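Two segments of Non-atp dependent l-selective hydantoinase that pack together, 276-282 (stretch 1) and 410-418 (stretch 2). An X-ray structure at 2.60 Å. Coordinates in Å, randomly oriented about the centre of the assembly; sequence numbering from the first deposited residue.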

# COMPACT_ATOMS: atom_id res chain seq x y z
N GLU A 276 12.78 34.03 -10.53
CA GLU A 276 13.62 35.10 -11.05
C GLU A 276 13.01 36.50 -11.07
O GLU A 276 13.68 37.46 -10.71
CB GLU A 276 14.13 34.74 -12.43
CG GLU A 276 15.48 34.06 -12.40
CD GLU A 276 15.77 33.30 -13.68
OE1 GLU A 276 15.63 33.90 -14.77
OE2 GLU A 276 16.15 32.11 -13.59
N ARG A 277 11.75 36.63 -11.47
CA ARG A 277 11.16 37.96 -11.51
C ARG A 277 10.58 38.42 -10.18
O ARG A 277 10.54 39.62 -9.92
CB ARG A 277 10.10 38.07 -12.60
CG ARG A 277 8.76 37.49 -12.24
CD ARG A 277 7.89 37.31 -13.47
NE ARG A 277 6.66 36.59 -13.14
CZ ARG A 277 5.69 37.09 -12.37
NH1 ARG A 277 5.80 38.32 -11.87
NH2 ARG A 277 4.61 36.36 -12.11
N ILE A 278 10.13 37.48 -9.33
CA ILE A 278 9.54 37.85 -8.04
C ILE A 278 10.57 37.85 -6.92
O ILE A 278 10.42 38.55 -5.91
CB ILE A 278 8.38 36.91 -7.67
CG1 ILE A 278 7.24 37.08 -8.67
CG2 ILE A 278 7.87 37.20 -6.27
CD1 ILE A 278 6.14 36.06 -8.51
N GLY A 279 11.61 37.06 -7.10
CA GLY A 279 12.67 37.00 -6.11
C GLY A 279 12.25 36.73 -4.67
O GLY A 279 11.37 35.92 -4.41
N PRO A 280 12.85 37.45 -3.72
CA PRO A 280 12.59 37.32 -2.28
C PRO A 280 11.15 37.51 -1.83
O PRO A 280 10.78 37.10 -0.75
CB PRO A 280 13.53 38.35 -1.66
CG PRO A 280 13.58 39.43 -2.70
CD PRO A 280 13.68 38.65 -4.00
N TYR A 281 10.33 38.13 -2.67
CA TYR A 281 8.94 38.36 -2.29
C TYR A 281 8.11 37.10 -2.40
O TYR A 281 6.92 37.08 -2.11
CB TYR A 281 8.36 39.48 -3.16
CG TYR A 281 8.98 40.80 -2.78
CD1 TYR A 281 8.70 41.38 -1.53
CD2 TYR A 281 9.91 41.43 -3.61
CE1 TYR A 281 9.35 42.54 -1.12
CE2 TYR A 281 10.57 42.59 -3.20
CZ TYR A 281 10.28 43.13 -1.96
OH TYR A 281 10.93 44.26 -1.53
N MET A 282 8.77 36.04 -2.80
CA MET A 282 8.16 34.74 -3.00
C MET A 282 8.83 33.76 -2.05
O MET A 282 8.49 32.59 -2.00
CB MET A 282 8.40 34.33 -4.44
CG MET A 282 7.98 32.95 -4.78
SD MET A 282 8.86 32.42 -6.25
CE MET A 282 8.88 33.89 -7.13
N LYS A 410 3.07 47.08 2.17
CA LYS A 410 2.51 47.25 0.85
C LYS A 410 3.23 46.57 -0.30
O LYS A 410 3.63 47.23 -1.25
CB LYS A 410 2.42 48.74 0.53
CG LYS A 410 1.13 49.44 0.95
CD LYS A 410 1.09 49.86 2.40
CE LYS A 410 -0.20 50.65 2.64
NZ LYS A 410 -0.48 50.95 4.07
N TYR A 411 3.43 45.27 -0.21
CA TYR A 411 4.08 44.54 -1.30
C TYR A 411 3.47 43.15 -1.40
O TYR A 411 2.89 42.66 -0.43
CB TYR A 411 5.58 44.47 -1.09
CG TYR A 411 6.00 43.78 0.17
CD1 TYR A 411 6.15 42.40 0.21
CD2 TYR A 411 6.26 44.51 1.33
CE1 TYR A 411 6.56 41.75 1.37
CE2 TYR A 411 6.67 43.87 2.50
CZ TYR A 411 6.81 42.49 2.51
OH TYR A 411 7.21 41.86 3.65
N SER A 412 3.60 42.50 -2.55
CA SER A 412 2.99 41.20 -2.70
C SER A 412 3.55 40.45 -3.89
O SER A 412 3.88 41.05 -4.90
CB SER A 412 1.48 41.36 -2.88
OG SER A 412 0.91 40.21 -3.46
N PRO A 413 3.66 39.11 -3.77
CA PRO A 413 4.17 38.24 -4.84
C PRO A 413 3.24 38.33 -6.05
O PRO A 413 3.65 38.08 -7.19
CB PRO A 413 4.12 36.85 -4.22
CG PRO A 413 4.07 37.10 -2.76
CD PRO A 413 3.22 38.31 -2.62
N PHE A 414 1.99 38.69 -5.80
CA PHE A 414 0.97 38.78 -6.83
C PHE A 414 0.86 40.17 -7.42
O PHE A 414 0.05 40.41 -8.32
CB PHE A 414 -0.39 38.39 -6.25
CG PHE A 414 -0.39 37.06 -5.55
CD1 PHE A 414 -0.07 35.90 -6.24
CD2 PHE A 414 -0.68 36.98 -4.19
CE1 PHE A 414 -0.04 34.67 -5.59
CE2 PHE A 414 -0.66 35.76 -3.53
CZ PHE A 414 -0.33 34.60 -4.23
N ASP A 415 1.66 41.10 -6.92
CA ASP A 415 1.60 42.47 -7.41
C ASP A 415 1.61 42.50 -8.94
O ASP A 415 2.40 41.81 -9.58
CB ASP A 415 2.78 43.26 -6.84
CG ASP A 415 2.57 44.76 -6.91
OD1 ASP A 415 1.42 45.24 -6.79
OD2 ASP A 415 3.59 45.46 -7.07
N GLY A 416 0.68 43.26 -9.50
CA GLY A 416 0.59 43.38 -10.95
C GLY A 416 -0.24 42.34 -11.67
O GLY A 416 -0.69 42.56 -12.80
N MET A 417 -0.46 41.19 -11.03
CA MET A 417 -1.24 40.14 -11.65
C MET A 417 -2.70 40.49 -11.83
O MET A 417 -3.28 41.26 -11.05
CB MET A 417 -1.13 38.86 -10.85
CG MET A 417 0.11 38.10 -11.16
SD MET A 417 0.17 36.59 -10.20
CE MET A 417 1.96 36.58 -9.80
N PRO A 418 -3.33 39.95 -12.88
CA PRO A 418 -4.74 40.22 -13.16
C PRO A 418 -5.69 39.56 -12.18
O PRO A 418 -5.40 38.52 -11.60
CB PRO A 418 -4.91 39.69 -14.58
CG PRO A 418 -3.96 38.56 -14.62
CD PRO A 418 -2.73 39.12 -13.94

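No hydrogen bond crosses between these two stretches; they are held by packing, in a contact that buries about 300 Å² in total. Along stretch 1, the exposed Glu-276 takes no part. Arg-277 leaves its CA sideways, but its long side chain brings the guanidinium to Met-417, where NH2 lies 3.5 Å from CE, near the guanidinium plane. The flexible, unbranched chain of Met-417 can place one methyl against two neighbours: its CE is also 4.4 Å from CD1 of Ile-278.

Ile-278 points toward stretch 2 and is buried. Its branched side chain reaches two parts of Pro-413: CD1 lies 3.5 Å from the carbonyl O, and CG2 lies 4.3 Å from CB. Gly-279 is the first residue after the helix to leave helical phi/psi, and its positive phi favours glycine; a CB here would also clash with CD of Pro-280. The chain continues into a 3-10 segment, and Tyr-281 N donates a hydrogen bond to Ile-278 O (3.3 Å).

Tyr-281 contributes most to the contact. Its carbonyl O sits tightly against Pro-413, 2.9 Å from CG, while its ring meets that of Tyr-411 obliquely, planes at 58° and CD1 to CD1 3.3 Å. Both tyrosine hydroxyls find hydrogen bonds elsewhere in the structure, so the rings can pack without leaving these polar ends unsatisfied.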